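Hydrazine synthase subunit alpha (Candidatus Kuenenia stuttgartiensis, PDB 5C2V) catalyses, within the hydrazine synthase complex, the second half-reaction of hydrazine formation: condensation of hydroxylamine with ammonia. Local coordinates at residues D[84-89]-D[392-397]; D[129-134]-D[237-242]; D[503-508]-D[757-762]. All blocks are in the same frame, centred on the assembly; numbering follows the deposited sequence.

How the interactions relate
Following the chain from the N terminus, residues 84-89 come first, in the turn of a hairpin, and meet residues 392-397 only after more than 300 residues; interaction 1 thereby closes a loop that spans most of the N-terminal, propeller-containing part. Interaction 2 falls wholly within that loop, joining strand 124-131 to the start of strand 239-245. The two contacts touch each other, their centres about 9 Å apart. Interaction 3 follows in series: residues 503-508 of the middle domain meet helix 751-762 near the C terminus. Its centre lies about 46 Å from that of interaction 1 and about 37 Å from that of interaction 2, across the chain's centre.

Interaction 1: residues D[84-89]-D[392-397]; sequences TYWDGK and YKPRWI
Trp-86 meets Lys-393 in a combined CH-pi and cation-pi contact. The lysine runs across the indole at about a right angle, extended beyond CG, and lies over one face of the ring system. Its CE stands 3.6 Å from the centroid of the five-membered ring of Trp-86, 21° off the normal, so the methylene is truly over the face. The ammonium is less central: Lys-393 NZ is 4.3 Å from the same centroid and displaced toward the CD1 side, and it hydrogen-bonds to the carbonyl O of Ile-136. Nearer the lysine backbone, Lys-393 CG lies over the same face, toward the rim of the six-membered ring, 3.6 Å from Trp-86 CD2.

Apolar packing continues at the far end of the indole. Pro-394 CD touches Trp-86 CH2 at 3.6 Å, approaching obliquely. Close by, the backbone carbonyl of Tyr-392 completes the contact, its O 3.6 Å from Trp-86 CZ3. With CG of Trp-86 anti to its carbonyl carbon (chi1 -49°), the indole reaches out from the turn to these three consecutive residues.

Within the turn, Trp-86 CD1 lies over the rim of the Tyr-85 ring, while the Tyr-85 hydroxyl bonds to Thr-163 O. On the other segment, Arg-20 of the gamma subunit bonds to the carbonyl of Lys-393.

Residues 84-89 form the connection between the antiparallel strands 76-84 and 90-97, a beta-hairpin in a four-stranded sheet, whereas 392-397 belong to the loop after strand 381-387. Tyr-392 leaves the backbone away from residues 84-89, and its side chain packs on helix 18-25 (Tyr-18, Met-21). Trp-86 and Pro-394 both rest on Leu-233 of strand 228-233, and Trp-86 also touches Tyr-130 of strand 124-131.

Interaction 2: residues D[129-134]-D[237-242]; sequences IYYAAG and GNILFS
Tyr-131 bridges to Gly-237 and Ile-239 between two antiparallel sheets of the N-terminal domain, which includes a six-bladed beta-propeller. It sits at the end of strand 124-131, while Gly-237 belongs to the turn leading from strand 228-233 into strand 239-245. The facing segments pair no strands; the contact is made by the side chains of Tyr-131, Ile-129 and Ile-239 and by the carbonyl of Gly-237.

From CB, which points toward 237-242, the chain places CG anti to the backbone N (chi1 -177°), carrying the ring toward Gly-237. CD1 of Tyr-131 is the first ring atom to meet the other side, at 4.3 Å from Ile-239 CD1, a loose apolar contact. One bond further, CE1 lies 3.5 Å from Gly-237 O, and CZ of Tyr-131 is at a similar distance from that oxygen. At the tip, Tyr-131 OH comes within 2.8 Å of Gly-237 O and also makes a weak hydrogen bond with Arg-395 O. The amide of Ile-397 adds a donor to the same hydroxyl oxygen. The hydroxyl, buried between the sheets, thus gathers backbone groups from two remote loops. At the backbone conformation of Gly-237 (phi 91°) a CB would press on the preceding carbonyl oxygen, which calls for glycine.

The ring of Trp-264 also meets that of Tyr-131, with planes at about 40°. Two residues earlier on the strand, Ile-129 extends the apolar part of the contact, its CD1 methyl reaching the CD1 methyl of Ile-239 at 4.5 Å.

Interaction 3: residues D[503-508]-D[757-762]; sequences RGIIGY and IVEWID
Glu-759 OE2 is gripped from two residues: it accepts a hydrogen bond of 2.5 Å from Tyr-508 OH and forms a salt bridge with Arg-642 NH2. Toward the tyrosine, OE2 accepts through its anti lone pair, directed away from the other carboxylate oxygen. The phenol and the carboxylate are nearly coplanar, 13° apart, and OE2 lies at the ring edge, near the ring plane. The hydroxyl has a partner of its own in Arg-463 NE, which donates to it, so Tyr-508 OH receives one bond and gives another.

Glu-759 reaches across to the strand with its CG anti to the carbonyl carbon (chi1 -78°) and an extended chain beyond. Its CG runs beside the hydroxyl, 3.3 Å from Tyr-508 OH. Ile-505 crosses the glutamate at about a right angle; its CD1 methyl sits 3.6 Å from Glu-759 OE2 and 3.9 Å from Glu-759 CD, giving the carboxylate an apolar neighbour beside the phenol.

That Ile-505 and Tyr-508, three residues apart, both direct CB toward the helix follows from the classic beta bulge between them: Ile-506 and Gly-507 both face Ile-464 of strand 461-467, shifting the usual alternation by one. Strand 503-510 belongs to the middle domain, and helix 751-762 lies in the cytochrome c region that carries the second heme, so the contact joins these two parts. Arg-463 also forms a salt bridge with Asp-762, one turn further along the helix.

With two arginines close to this buried phenol-carboxylate pair, Glu-759 is probably ionised, its charge balanced by the guanidinium of Arg-642 and stabilised by the hydrogen bond from Tyr-508.

Interaction 1: residues D[84-89]-D[392-397]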
loop_
_atom_site.group_PDB
_atom_site.type_symbol
_atom_site.label_atom_id
_atom_site.label_comp_id
_atom_site.label_asym_id
_atom_site.label_seq_id
_atom_site.Cartn_x
_atom_site.Cartn_y
_atom_site.Cartn_z
ATOM N N THR D 84 8.762 17.565 -34.774
ATOM C CA THR D 84 8.536 18.188 -36.077
ATOM C C THR D 84 7.719 19.472 -35.968
ATOM O O THR D 84 6.895 19.624 -35.064
ATOM C CB THR D 84 7.819 17.228 -37.052
ATOM O OG1 THR D 84 6.485 16.981 -36.597
ATOM C CG2 THR D 84 8.571 15.909 -37.159
ATOM N N TYR D 85 7.953 20.393 -36.897
ATOM C CA TYR D 85 7.190 21.634 -36.963
ATOM C C TYR D 85 5.807 21.348 -37.541
ATOM O O TYR D 85 5.491 20.207 -37.876
ATOM C CB TYR D 85 7.930 22.678 -37.804
ATOM C CG TYR D 85 7.484 24.111 -37.587
ATOM C CD1 TYR D 85 7.675 24.742 -36.364
ATOM C CD2 TYR D 85 6.892 24.837 -38.612
ATOM C CE1 TYR D 85 7.275 26.053 -36.165
ATOM C CE2 TYR D 85 6.490 26.147 -38.423
ATOM C CZ TYR D 85 6.684 26.749 -37.198
ATOM O OH TYR D 85 6.284 28.053 -37.007
ATOM N N TRP D 86 4.989 22.386 -37.660
ATOM C CA TRP D 86 3.607 22.223 -38.092
ATOM C C TRP D 86 3.502 21.764 -39.546
ATOM O O TRP D 86 2.681 20.908 -39.871
ATOM C CB TRP D 86 2.838 23.531 -37.899
ATOM C CG TRP D 86 3.029 24.131 -36.538
ATOM C CD1 TRP D 86 3.786 25.222 -36.221
ATOM C CD2 TRP D 86 2.462 23.667 -35.307
ATOM N NE1 TRP D 86 3.721 25.469 -34.873
ATOM C CE2 TRP D 86 2.915 24.529 -34.287
ATOM C CE3 TRP D 86 1.613 22.608 -34.967
ATOM C CZ2 TRP D 86 2.548 24.364 -32.953
ATOM C CZ3 TRP D 86 1.250 22.448 -33.642
ATOM C CH2 TRP D 86 1.717 23.321 -32.652
ATOM N N ASP D 87 4.329 22.336 -40.416
ATOM C CA ASP D 87 4.291 21.999 -41.838
ATOM C C ASP D 87 5.060 20.719 -42.160
ATOM O O ASP D 87 4.799 20.069 -43.172
ATOM C CB ASP D 87 4.849 23.155 -42.670
ATOM C CG ASP D 87 6.284 23.487 -42.316
ATOM O OD1 ASP D 87 6.723 23.126 -41.203
ATOM O OD2 ASP D 87 6.975 24.110 -43.150
ATOM N N GLY D 88 6.002 20.360 -41.295
ATOM C CA GLY D 88 6.800 19.163 -41.491
ATOM C C GLY D 88 8.045 19.374 -42.336
ATOM O O GLY D 88 8.645 18.410 -42.812
ATOM N N LYS D 89 8.424 20.632 -42.542
ATOM C CA LYS D 89 9.637 20.947 -43.294
ATOM C C LYS D 89 10.836 21.235 -42.390
ATOM O O LYS D 89 11.945 21.460 -42.875
ATOM C CB LYS D 89 9.390 22.138 -44.224
ATOM C CG LYS D 89 8.354 21.861 -45.299
ATOM C CD LYS D 89 8.737 20.640 -46.119
ATOM C CE LYS D 89 7.551 20.099 -46.901
ATOM N NZ LYS D 89 6.907 21.150 -47.735
ATOM N N TYR D 392 -2.054 19.892 -37.135
ATOM C CA TYR D 392 -2.994 20.959 -36.829
ATOM C C TYR D 392 -2.523 21.700 -35.585
ATOM O O TYR D 392 -1.891 21.114 -34.707
ATOM C CB TYR D 392 -4.404 20.406 -36.627
ATOM C CG TYR D 392 -5.479 21.467 -36.672
ATOM C CD1 TYR D 392 -5.897 22.006 -37.882
ATOM C CD2 TYR D 392 -6.077 21.930 -35.508
ATOM C CE1 TYR D 392 -6.878 22.976 -37.932
ATOM C CE2 TYR D 392 -7.061 22.901 -35.548
ATOM C CZ TYR D 392 -7.457 23.420 -36.763
ATOM O OH TYR D 392 -8.436 24.385 -36.808
ATOM N N LYS D 393 -2.824 22.992 -35.513
ATOM C CA LYS D 393 -2.372 23.808 -34.395
ATOM C C LYS D 393 -3.428 23.906 -33.300
ATOM O O LYS D 393 -4.587 24.219 -33.574
ATOM C CB LYS D 393 -1.990 25.208 -34.875
ATOM C CG LYS D 393 -0.723 25.248 -35.711
ATOM C CD LYS D 393 -0.489 26.636 -36.285
ATOM C CE LYS D 393 0.727 26.659 -37.194
ATOM N NZ LYS D 393 1.323 28.022 -37.289
ATOM N N PRO D 394 -3.027 23.627 -32.052
ATOM C CA PRO D 394 -3.909 23.773 -30.892
ATOM C C PRO D 394 -4.156 25.239 -30.557
ATOM O O PRO D 394 -3.384 26.104 -30.966
ATOM C CB PRO D 394 -3.134 23.079 -29.763
ATOM C CG PRO D 394 -2.081 22.262 -30.445
ATOM C CD PRO D 394 -1.738 23.019 -31.685
ATOM N N ARG D 395 -5.225 25.503 -29.815
ATOM C CA ARG D 395 -5.570 26.859 -29.409
ATOM C C ARG D 395 -4.483 27.455 -28.521
ATOM O O ARG D 395 -3.867 26.744 -27.726
ATOM C CB ARG D 395 -6.912 26.858 -28.676
ATOM C CG ARG D 395 -7.987 26.072 -29.405
ATOM C CD ARG D 395 -9.114 25.652 -28.480
ATOM N NE ARG D 395 -10.053 24.765 -29.162
ATOM C CZ ARG D 395 -11.364 24.752 -28.945
ATOM N NH1 ARG D 395 -11.897 25.578 -28.056
ATOM N NH2 ARG D 395 -12.140 23.912 -29.615
ATOM N N TRP D 396 -4.239 28.753 -28.661
ATOM C CA TRP D 396 -3.284 29.422 -27.787
ATOM C C TRP D 396 -4.019 30.273 -26.756
ATOM O O TRP D 396 -4.846 31.119 -27.099
ATOM C CB TRP D 396 -2.286 30.265 -28.592
ATOM C CG TRP D 396 -2.860 31.462 -29.286
ATOM C CD1 TRP D 396 -3.490 31.486 -30.496
ATOM C CD2 TRP D 396 -2.829 32.819 -28.822
ATOM N NE1 TRP D 396 -3.865 32.770 -30.809
ATOM C CE2 TRP D 396 -3.471 33.607 -29.798
ATOM C CE3 TRP D 396 -2.327 33.441 -27.675
ATOM C CZ2 TRP D 396 -3.624 34.986 -29.660
ATOM C CZ3 TRP D 396 -2.481 34.809 -27.540
ATOM C CH2 TRP D 396 -3.122 35.566 -28.528
ATOM N N ILE D 397 -3.718 30.022 -25.487
ATOM C CA ILE D 397 -4.413 30.661 -24.377
ATOM C C ILE D 397 -3.757 31.987 -24.003
ATOM O O ILE D 397 -2.534 32.117 -24.046
ATOM C CB ILE D 397 -4.451 29.733 -23.143
ATOM C CG1 ILE D 397 -4.879 28.321 -23.551
ATOM C CG2 ILE D 397 -5.382 30.286 -22.073
ATOM C CD1 ILE D 397 -6.247 28.256 -24.196
#

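Interaction 2: residues D[129-134]-D[237-242]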
loop_
_atom_site.group_PDB
_atom_site.type_symbol
_atom_site.label_atom_id
_atom_site.label_comp_id
_atom_site.label_asym_id
_atom_site.label_seq_id
_atom_site.Cartn_x
_atom_site.Cartn_y
_atom_site.Cartn_z
ATOM N N ILE D 129 9.224 21.278 -27.773
ATOM C CA ILE D 129 8.035 21.181 -28.616
ATOM C C ILE D 129 7.609 22.565 -29.088
ATOM O O ILE D 129 7.924 23.573 -28.451
ATOM C CB ILE D 129 6.844 20.518 -27.886
ATOM C CG1 ILE D 129 6.474 21.310 -26.631
ATOM C CG2 ILE D 129 7.150 19.064 -27.549
ATOM C CD1 ILE D 129 5.223 20.814 -25.943
ATOM N N TYR D 130 6.892 22.609 -30.205
ATOM C CA TYR D 130 6.378 23.868 -30.724
ATOM C C TYR D 130 4.967 24.125 -30.217
ATOM O O TYR D 130 4.100 23.254 -30.283
ATOM C CB TYR D 130 6.392 23.878 -32.254
ATOM C CG TYR D 130 7.778 23.893 -32.857
ATOM C CD1 TYR D 130 8.606 24.999 -32.716
ATOM C CD2 TYR D 130 8.255 22.806 -33.576
ATOM C CE1 TYR D 130 9.873 25.019 -33.268
ATOM C CE2 TYR D 130 9.520 22.816 -34.133
ATOM C CZ TYR D 130 10.325 23.926 -33.976
ATOM O OH TYR D 130 11.584 23.943 -34.527
ATOM N N TYR D 131 4.754 25.324 -29.695
ATOM C CA TYR D 131 3.431 25.763 -29.287
ATOM C C TYR D 131 3.114 27.040 -30.034
ATOM O O TYR D 131 3.801 28.043 -29.866
ATOM C CB TYR D 131 3.366 25.988 -27.779
ATOM C CG TYR D 131 1.993 26.370 -27.276
ATOM C CD1 TYR D 131 0.943 25.463 -27.318
ATOM C CD2 TYR D 131 1.749 27.634 -26.755
ATOM C CE1 TYR D 131 -0.313 25.803 -26.859
ATOM C CE2 TYR D 131 0.495 27.984 -26.293
ATOM C CZ TYR D 131 -0.531 27.064 -26.347
ATOM O OH TYR D 131 -1.782 27.403 -25.886
ATOM N N ALA D 132 2.067 27.030 -30.843
ATOM C CA ALA D 132 1.851 28.170 -31.709
ATOM C C ALA D 132 0.987 29.193 -30.987
ATOM O O ALA D 132 -0.213 29.000 -30.793
ATOM C CB ALA D 132 1.212 27.727 -33.004
ATOM N N ALA D 133 1.629 30.290 -30.601
ATOM C CA ALA D 133 1.004 31.326 -29.794
ATOM C C ALA D 133 0.943 32.627 -30.574
ATOM O O ALA D 133 1.965 33.273 -30.802
ATOM C CB ALA D 133 1.767 31.519 -28.493
ATOM N N GLY D 134 -0.261 33.014 -30.976
ATOM C CA GLY D 134 -0.425 34.153 -31.857
ATOM C C GLY D 134 0.007 33.811 -33.270
ATOM O O GLY D 134 0.048 34.677 -34.142
ATOM N N GLY D 237 -5.398 22.830 -26.107
ATOM C CA GLY D 237 -4.342 23.828 -26.171
ATOM C C GLY D 237 -3.534 24.114 -24.917
ATOM O O GLY D 237 -3.064 25.236 -24.723
ATOM N N ASN D 238 -3.378 23.113 -24.056
ATOM C CA ASN D 238 -2.491 23.241 -22.901
ATOM C C ASN D 238 -1.295 22.294 -22.998
ATOM O O ASN D 238 -1.174 21.529 -23.957
ATOM C CB ASN D 238 -3.262 22.990 -21.606
ATOM C CG ASN D 238 -4.465 23.899 -21.462
ATOM O OD1 ASN D 238 -4.368 24.992 -20.903
ATOM N ND2 ASN D 238 -5.609 23.454 -21.971
ATOM N N ILE D 239 -0.415 22.348 -22.002
ATOM C CA ILE D 239 0.801 21.540 -22.004
ATOM C C ILE D 239 0.672 20.304 -21.116
ATOM O O ILE D 239 0.499 20.414 -19.902
ATOM C CB ILE D 239 2.021 22.358 -21.536
ATOM C CG1 ILE D 239 2.132 23.661 -22.332
ATOM C CG2 ILE D 239 3.297 21.536 -21.663
ATOM C CD1 ILE D 239 2.317 23.457 -23.821
ATOM N N LEU D 240 0.760 19.132 -21.738
ATOM C CA LEU D 240 0.688 17.857 -21.032
ATOM C C LEU D 240 2.085 17.338 -20.712
ATOM O O LEU D 240 2.937 17.263 -21.598
ATOM C CB LEU D 240 -0.074 16.828 -21.870
ATOM C CG LEU D 240 -0.185 15.403 -21.322
ATOM C CD1 LEU D 240 -1.297 15.302 -20.291
ATOM C CD2 LEU D 240 -0.400 14.408 -22.452
ATOM N N PHE D 241 2.325 16.976 -19.455
ATOM C CA PHE D 241 3.652 16.511 -19.063
ATOM C C PHE D 241 3.655 15.633 -17.813
ATOM O O PHE D 241 2.614 15.384 -17.202
ATOM C CB PHE D 241 4.586 17.708 -18.848
ATOM C CG PHE D 241 4.156 18.628 -17.738
ATOM C CD1 PHE D 241 3.171 19.579 -17.948
ATOM C CD2 PHE D 241 4.752 18.555 -16.489
ATOM C CE1 PHE D 241 2.778 20.429 -16.931
ATOM C CE2 PHE D 241 4.364 19.405 -15.468
ATOM C CZ PHE D 241 3.376 20.343 -15.691
ATOM N N SER D 242 4.848 15.172 -17.447
ATOM C CA SER D 242 5.035 14.332 -16.272
ATOM C C SER D 242 5.650 15.136 -15.135
ATOM O O SER D 242 6.559 15.938 -15.347
ATOM C CB SER D 242 5.920 13.128 -16.602
ATOM O OG SER D 242 5.365 12.351 -17.648
#

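Interaction 3: residues D[503-508]-D[757-762]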
loop_
_atom_site.group_PDB
_atom_site.type_symbol
_atom_site.label_atom_id
_atom_site.label_comp_id
_atom_site.label_asym_id
_atom_site.label_seq_id
_atom_site.Cartn_x
_atom_site.Cartn_y
_atom_site.Cartn_z
ATOM N N ARG D 503 13.486 23.782 4.137
ATOM C CA ARG D 503 12.362 24.653 3.824
ATOM C C ARG D 503 12.203 25.718 4.902
ATOM O O ARG D 503 12.817 25.634 5.965
ATOM C CB ARG D 503 11.075 23.843 3.667
ATOM C CG ARG D 503 10.781 22.891 4.809
ATOM C CD ARG D 503 9.806 21.822 4.355
ATOM N NE ARG D 503 10.390 20.970 3.324
ATOM C CZ ARG D 503 9.698 20.115 2.578
ATOM N NH1 ARG D 503 8.386 20.003 2.742
ATOM N NH2 ARG D 503 10.314 19.379 1.665
ATOM N N GLY D 504 11.385 26.726 4.619
ATOM C CA GLY D 504 11.188 27.821 5.549
ATOM C C GLY D 504 9.778 28.366 5.480
ATOM O O GLY D 504 8.974 27.928 4.657
ATOM N N ILE D 505 9.471 29.317 6.354
ATOM C CA ILE D 505 8.112 29.826 6.472
ATOM C C ILE D 505 7.878 31.061 5.609
ATOM O O ILE D 505 8.452 32.122 5.860
ATOM C CB ILE D 505 7.776 30.171 7.936
ATOM C CG1 ILE D 505 8.053 28.972 8.845
ATOM C CG2 ILE D 505 6.328 30.619 8.061
ATOM C CD1 ILE D 505 7.802 29.246 10.313
ATOM N N ILE D 506 7.038 30.917 4.588
ATOM C CA ILE D 506 6.586 32.068 3.816
ATOM C C ILE D 506 5.807 32.982 4.746
ATOM O O ILE D 506 6.032 34.194 4.777
ATOM C CB ILE D 506 5.707 31.661 2.616
ATOM C CG1 ILE D 506 6.581 31.266 1.428
ATOM C CG2 ILE D 506 4.785 32.801 2.210
ATOM C CD1 ILE D 506 5.797 30.927 0.183
ATOM N N GLY D 507 4.895 32.395 5.515
ATOM C CA GLY D 507 4.175 33.168 6.511
ATOM C C GLY D 507 2.803 32.617 6.832
ATOM O O GLY D 507 2.359 31.656 6.222
ATOM N N TYR D 508 2.117 33.246 7.778
ATOM C CA TYR D 508 0.813 32.760 8.210
ATOM C C TYR D 508 -0.311 33.671 7.741
ATOM O O TYR D 508 -0.125 34.879 7.605
ATOM C CB TYR D 508 0.767 32.633 9.730
ATOM C CG TYR D 508 1.710 31.602 10.303
ATOM C CD1 TYR D 508 1.269 30.317 10.591
ATOM C CD2 TYR D 508 3.035 31.919 10.581
ATOM C CE1 TYR D 508 2.122 29.375 11.132
ATOM C CE2 TYR D 508 3.895 30.982 11.121
ATOM C CZ TYR D 508 3.433 29.710 11.391
ATOM O OH TYR D 508 4.284 28.771 11.926
ATOM N N ILE D 757 9.215 24.622 18.881
ATOM C CA ILE D 757 9.300 23.177 18.678
ATOM C C ILE D 757 8.186 22.696 17.744
ATOM O O ILE D 757 8.429 21.899 16.829
ATOM C CB ILE D 757 9.222 22.414 20.014
ATOM C CG1 ILE D 757 10.395 22.803 20.916
ATOM C CG2 ILE D 757 9.215 20.912 19.774
ATOM C CD1 ILE D 757 10.408 22.085 22.246
ATOM N N VAL D 758 6.972 23.192 17.973
ATOM C CA VAL D 758 5.829 22.863 17.122
ATOM C C VAL D 758 6.102 23.200 15.657
ATOM O O VAL D 758 5.891 22.370 14.768
ATOM C CB VAL D 758 4.555 23.605 17.578
ATOM C CG1 VAL D 758 3.427 23.391 16.578
ATOM C CG2 VAL D 758 4.139 23.146 18.968
ATOM N N GLU D 759 6.580 24.418 15.417
ATOM C CA GLU D 759 6.936 24.862 14.074
ATOM C C GLU D 759 8.016 23.979 13.466
ATOM O O GLU D 759 7.934 23.604 12.295
ATOM C CB GLU D 759 7.409 26.316 14.092
ATOM C CG GLU D 759 6.291 27.337 14.174
ATOM C CD GLU D 759 6.801 28.762 14.086
ATOM O OE1 GLU D 759 7.897 29.037 14.620
ATOM O OE2 GLU D 759 6.110 29.604 13.477
ATOM N N TRP D 760 9.026 23.656 14.268
ATOM C CA TRP D 760 10.116 22.799 13.818
ATOM C C TRP D 760 9.600 21.451 13.330
ATOM O O TRP D 760 9.991 20.979 12.263
ATOM C CB TRP D 760 11.138 22.592 14.938
ATOM C CG TRP D 760 12.143 21.522 14.636
ATOM C CD1 TRP D 760 13.068 21.524 13.631
ATOM C CD2 TRP D 760 12.328 20.293 15.349
ATOM N NE1 TRP D 760 13.814 20.371 13.673
ATOM C CE2 TRP D 760 13.380 19.599 14.719
ATOM C CE3 TRP D 760 11.706 19.713 16.457
ATOM C CZ2 TRP D 760 13.823 18.354 15.160
ATOM C CZ3 TRP D 760 12.148 18.478 16.895
ATOM C CH2 TRP D 760 13.195 17.811 16.248
ATOM N N ILE D 761 8.711 20.839 14.108
ATOM C CA ILE D 761 8.155 19.542 13.738
ATOM C C ILE D 761 7.256 19.639 12.505
ATOM O O ILE D 761 7.338 18.805 11.601
ATOM C CB ILE D 761 7.362 18.922 14.902
ATOM C CG1 ILE D 761 8.279 18.701 16.105
ATOM C CG2 ILE D 761 6.727 17.612 14.480
ATOM C CD1 ILE D 761 7.617 17.980 17.254
ATOM N N ASP D 762 6.409 20.663 12.463
ATOM C CA ASP D 762 5.507 20.866 11.331
ATOM C C ASP D 762 6.266 21.134 10.032
ATOM O O ASP D 762 5.774 20.832 8.943
ATOM C CB ASP D 762 4.542 22.018 11.615
ATOM C CG ASP D 762 3.211 21.540 12.163
ATOM O OD1 ASP D 762 3.106 20.349 12.522
ATOM O OD2 ASP D 762 2.272 22.359 12.238
#